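Local coordinates for protein NANS (YJHS), A 9-O-acetyl N-acetylneuraminic acid esterase (Escherichia coli O157:H7 EDL933, PDB 3PT5) that probably hydrolyses the 9-O-acetyl group of 9-O-acetyl-N-acetylneuraminate, a host sialic acid on which the bacterium can grow, at residues Y21-A32 against N181-E192. Sequence-based numbering, arbitrary orientation.
Sequences YYVLTVAGQSNA and NKFLGVCWMQGE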
loop_
_atom_site.group_PDB
_atom_site.type_symbol
_atom_site.label_atom_id
_atom_site.label_comp_id
_atom_site.label_asym_id
_atom_site.label_seq_id
_atom_site.Cartn_x
_atom_site.Cartn_y
_atom_site.Cartn_z
ATOM N N TYR A 21 -9.831 -12.866 -10.836
ATOM C CA TYR A 21 -9.059 -12.323 -9.701
ATOM C C TYR A 21 -9.962 -11.706 -8.647
ATOM O O TYR A 21 -10.990 -11.119 -8.956
ATOM C CB TYR A 21 -8.056 -11.248 -10.151
ATOM C CG TYR A 21 -6.934 -11.815 -11.019
ATOM C CD1 TYR A 21 -5.783 -12.287 -10.425
ATOM C CD2 TYR A 21 -7.047 -11.878 -12.417
ATOM C CE1 TYR A 21 -4.759 -12.823 -11.164
ATOM C CE2 TYR A 21 -5.996 -12.420 -13.189
ATOM C CZ TYR A 21 -4.862 -12.893 -12.531
ATOM O OH TYR A 21 -3.785 -13.459 -13.179
ATOM N N TYR A 22 -9.539 -11.858 -7.397
ATOM C CA TYR A 22 -10.057 -11.066 -6.289
ATOM C C TYR A 22 -9.149 -9.845 -6.265
ATOM O O TYR A 22 -7.947 -9.982 -6.197
ATOM C CB TYR A 22 -9.904 -11.814 -4.976
ATOM C CG TYR A 22 -10.913 -12.909 -4.708
ATOM C CD1 TYR A 22 -11.653 -12.914 -3.528
ATOM C CD2 TYR A 22 -11.103 -13.953 -5.594
ATOM C CE1 TYR A 22 -12.567 -13.925 -3.247
ATOM C CE2 TYR A 22 -12.030 -14.974 -5.322
ATOM C CZ TYR A 22 -12.763 -14.939 -4.142
ATOM O OH TYR A 22 -13.685 -15.938 -3.855
ATOM N N VAL A 23 -9.754 -8.674 -6.338
ATOM C CA VAL A 23 -9.059 -7.407 -6.562
ATOM C C VAL A 23 -9.001 -6.638 -5.236
ATOM O O VAL A 23 -10.007 -6.510 -4.539
ATOM C CB VAL A 23 -9.746 -6.559 -7.668
ATOM C CG1 VAL A 23 -9.148 -5.163 -7.731
ATOM C CG2 VAL A 23 -9.654 -7.243 -9.050
ATOM N N LEU A 24 -7.800 -6.171 -4.876
ATOM C CA LEU A 24 -7.630 -5.337 -3.685
ATOM C C LEU A 24 -6.817 -4.116 -4.102
ATOM O O LEU A 24 -5.749 -4.267 -4.667
ATOM C CB LEU A 24 -6.909 -6.126 -2.590
ATOM C CG LEU A 24 -6.772 -5.523 -1.196
ATOM C CD1 LEU A 24 -8.139 -5.526 -0.455
ATOM C CD2 LEU A 24 -5.729 -6.302 -0.409
ATOM N N THR A 25 -7.359 -2.917 -3.868
ATOM C CA THR A 25 -6.635 -1.673 -4.144
ATOM C C THR A 25 -5.842 -1.282 -2.898
ATOM O O THR A 25 -6.318 -1.422 -1.808
ATOM C CB THR A 25 -7.612 -0.556 -4.522
ATOM O OG1 THR A 25 -8.218 -0.909 -5.775
ATOM C CG2 THR A 25 -6.895 0.785 -4.697
ATOM N N VAL A 26 -4.622 -0.785 -3.096
ATOM C CA VAL A 26 -3.751 -0.382 -1.997
ATOM C C VAL A 26 -3.378 1.049 -2.280
ATOM O O VAL A 26 -2.895 1.346 -3.375
ATOM C CB VAL A 26 -2.497 -1.289 -1.877
ATOM C CG1 VAL A 26 -1.639 -0.841 -0.697
ATOM C CG2 VAL A 26 -2.947 -2.729 -1.662
ATOM N N ALA A 27 -3.659 1.950 -1.335
ATOM C CA ALA A 27 -3.460 3.374 -1.620
ATOM C C ALA A 27 -3.081 4.149 -0.359
ATOM O O ALA A 27 -3.206 3.648 0.784
ATOM C CB ALA A 27 -4.738 3.947 -2.246
ATOM N N GLY A 28 -2.590 5.379 -0.563
ATOM C CA GLY A 28 -2.185 6.227 0.510
ATOM C C GLY A 28 -0.803 6.797 0.346
ATOM O O GLY A 28 -0.369 7.031 -0.781
ATOM N N GLN A 29 -0.098 6.958 1.475
ATOM C CA GLN A 29 1.261 7.500 1.433
ATOM C C GLN A 29 2.306 6.453 1.832
ATOM O O GLN A 29 2.059 5.268 1.643
ATOM C CB GLN A 29 1.363 8.865 2.126
ATOM C CG GLN A 29 1.121 8.923 3.618
ATOM C CD GLN A 29 0.921 10.369 4.063
ATOM O OE1 GLN A 29 -0.184 10.761 4.393
ATOM N NE2 GLN A 29 1.973 11.175 3.991
ATOM N N SER A 30 3.452 6.878 2.349
ATOM C CA SER A 30 4.592 5.979 2.499
ATOM C C SER A 30 4.326 4.665 3.208
ATOM O O SER A 30 4.865 3.638 2.804
ATOM C CB SER A 30 5.782 6.680 3.162
ATOM O OG SER A 30 5.463 7.057 4.479
ATOM N N ASN A 31 3.510 4.679 4.269
ATOM C CA ASN A 31 3.354 3.441 5.052
ATOM C C ASN A 31 2.420 2.404 4.431
ATOM O O ASN A 31 2.358 1.272 4.891
ATOM C CB ASN A 31 3.034 3.755 6.524
ATOM C CG ASN A 31 4.278 4.145 7.288
ATOM O OD1 ASN A 31 5.318 3.472 7.156
ATOM N ND2 ASN A 31 4.215 5.249 8.053
ATOM N N ALA A 32 1.777 2.770 3.339
ATOM C CA ALA A 32 0.956 1.856 2.542
ATOM C C ALA A 32 1.809 1.070 1.542
ATOM O O ALA A 32 1.373 0.042 1.033
ATOM C CB ALA A 32 -0.109 2.611 1.788
ATOM N N ASN A 181 -14.085 -10.760 -12.131
ATOM C CA ASN A 181 -13.252 -10.250 -11.054
ATOM C C ASN A 181 -14.124 -9.724 -9.926
ATOM O O ASN A 181 -15.200 -9.182 -10.177
ATOM C CB ASN A 181 -12.295 -9.178 -11.570
ATOM C CG ASN A 181 -11.139 -9.758 -12.380
ATOM O OD1 ASN A 181 -10.945 -10.979 -12.476
ATOM N ND2 ASN A 181 -10.332 -8.867 -12.937
ATOM N N LYS A 182 -13.672 -9.906 -8.684
ATOM C CA LYS A 182 -14.449 -9.520 -7.509
ATOM C C LYS A 182 -13.637 -8.534 -6.666
ATOM O O LYS A 182 -12.474 -8.779 -6.431
ATOM C CB LYS A 182 -14.776 -10.751 -6.670
ATOM C CG LYS A 182 -15.732 -11.767 -7.364
ATOM C CD LYS A 182 -17.065 -11.161 -7.794
ATOM C CE LYS A 182 -17.993 -12.246 -8.393
ATOM N NZ LYS A 182 -19.250 -11.642 -8.907
ATOM N N PHE A 183 -14.252 -7.436 -6.226
ATOM C CA PHE A 183 -13.536 -6.376 -5.478
ATOM C C PHE A 183 -13.602 -6.633 -3.973
ATOM O O PHE A 183 -14.691 -6.694 -3.392
ATOM C CB PHE A 183 -14.140 -5.004 -5.806
ATOM C CG PHE A 183 -13.314 -3.816 -5.342
ATOM C CD1 PHE A 183 -11.951 -3.688 -5.654
ATOM C CD2 PHE A 183 -13.924 -2.816 -4.592
ATOM C CE1 PHE A 183 -11.225 -2.575 -5.231
ATOM C CE2 PHE A 183 -13.200 -1.700 -4.155
ATOM C CZ PHE A 183 -11.853 -1.585 -4.463
ATOM N N LEU A 184 -12.442 -6.687 -3.330
ATOM C CA LEU A 184 -12.393 -6.964 -1.896
ATOM C C LEU A 184 -12.373 -5.684 -1.067
ATOM O O LEU A 184 -12.598 -5.728 0.146
ATOM C CB LEU A 184 -11.165 -7.796 -1.540
ATOM C CG LEU A 184 -11.073 -9.266 -1.973
ATOM C CD1 LEU A 184 -9.665 -9.789 -1.710
ATOM C CD2 LEU A 184 -12.143 -10.131 -1.260
ATOM N N GLY A 185 -12.025 -4.562 -1.704
ATOM C CA GLY A 185 -11.966 -3.282 -0.990
ATOM C C GLY A 185 -10.640 -2.576 -1.171
ATOM O O GLY A 185 -9.856 -2.935 -2.042
ATOM N N VAL A 186 -10.454 -1.512 -0.376
ATOM C CA VAL A 186 -9.278 -0.650 -0.444
ATOM C C VAL A 186 -8.519 -0.777 0.870
ATOM O O VAL A 186 -9.103 -0.656 1.933
ATOM C CB VAL A 186 -9.680 0.834 -0.650
ATOM C CG1 VAL A 186 -8.463 1.772 -0.642
ATOM C CG2 VAL A 186 -10.496 1.020 -1.947
ATOM N N CYS A 187 -7.223 -1.030 0.779
ATOM C CA CYS A 187 -6.315 -0.898 1.916
ATOM C C CYS A 187 -5.696 0.481 1.804
ATOM O O CYS A 187 -4.928 0.757 0.900
ATOM C CB CYS A 187 -5.220 -1.982 1.883
ATOM S SG CYS A 187 -5.932 -3.634 2.063
ATOM N N TRP A 188 -6.037 1.328 2.760
ATOM C CA TRP A 188 -5.664 2.746 2.768
ATOM C C TRP A 188 -4.779 3.005 3.976
ATOM O O TRP A 188 -5.206 2.729 5.080
ATOM C CB TRP A 188 -6.951 3.549 2.935
ATOM C CG TRP A 188 -6.768 5.012 3.058
ATOM C CD1 TRP A 188 -6.869 5.746 4.204
ATOM C CD2 TRP A 188 -6.434 5.947 2.005
ATOM N NE1 TRP A 188 -6.640 7.085 3.932
ATOM C CE2 TRP A 188 -6.350 7.228 2.602
ATOM C CE3 TRP A 188 -6.168 5.821 0.629
ATOM C CZ2 TRP A 188 -6.046 8.385 1.866
ATOM C CZ3 TRP A 188 -5.855 6.976 -0.104
ATOM C CH2 TRP A 188 -5.811 8.237 0.519
ATOM N N MET A 189 -3.574 3.573 3.781
ATOM C CA MET A 189 -2.781 4.040 4.917
ATOM C C MET A 189 -2.277 5.391 4.548
ATOM O O MET A 189 -1.409 5.514 3.697
ATOM C CB MET A 189 -1.588 3.124 5.248
ATOM C CG MET A 189 -2.066 1.813 5.801
ATOM S SD MET A 189 -0.822 0.589 6.109
ATOM C CE MET A 189 0.041 1.302 7.502
ATOM N N GLN A 190 -2.866 6.402 5.176
ATOM C CA GLN A 190 -2.553 7.779 4.865
ATOM C C GLN A 190 -2.944 8.670 6.029
ATOM O O GLN A 190 -3.884 8.376 6.771
ATOM C CB GLN A 190 -3.330 8.193 3.629
ATOM C CG GLN A 190 -2.861 9.487 2.999
ATOM C CD GLN A 190 -3.438 10.705 3.672
ATOM O OE1 GLN A 190 -4.552 10.662 4.165
ATOM N NE2 GLN A 190 -2.690 11.813 3.671
ATOM N N GLY A 191 -2.191 9.750 6.184
ATOM C CA GLY A 191 -2.518 10.780 7.161
ATOM C C GLY A 191 -1.307 11.497 7.682
ATOM O O GLY A 191 -1.393 12.657 8.113
ATOM N N GLU A 192 -0.162 10.813 7.632
ATOM C CA GLU A 192 1.067 11.289 8.299
ATOM C C GLU A 192 1.383 12.751 7.981
ATOM O O GLU A 192 1.622 13.537 8.888
ATOM C CB GLU A 192 2.254 10.458 7.844
ATOM C CG GLU A 192 2.348 9.067 8.495
ATOM C CD GLU A 192 1.587 7.977 7.752
ATOM O OE1 GLU A 192 0.867 8.256 6.775
ATOM O OE2 GLU A 192 1.709 6.782 8.186
HETATM O O HOH W 1 0.990 6.013 5.062
#
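C187 SG packs against both methyls of L24, CD2 at 3.6 Å, where strand 21-28 runs parallel to strand 182-189. Backbone hydrogen bonds join the strands from K182 N to Y21 O as far as Q29 N to M189 O. The Q29 side chain continues the contact past the strand ends. Its CG sits between backbone N and carbonyl carbon (chi1 65°), and the chain then extends toward 190-192. There OE1 accepts a bond from G191 N (2.9 Å), tilted 33° from the carbonyl plane, and a weak one from Q190 NE2. The Q190 amide also bonds H203 NE2 and D194 OD2. E192 runs antiparallel alongside Q29, OE1 3.2 Å from Q29 CG. Its OE2 receives N31 ND2 at 2.9 Å in a nearly straight bond, from above the carboxylate plane, and also bonds T238 OG1. A water links E192 OE1, M189 O and N31 N. The extended chi2 of M189 (175°) carries SD to 3.5 Å from N31 O, while its CB meets A32 CB. G28 CA makes a CH-pi contact over the six-membered ring of W188. These are central strands of the SGNH-hydrolase sheet, between strands 122-130 and 233-236. Helix 315-335 packs on L24, C187 and M189, and helix 162-176 on V23, T25 and A27.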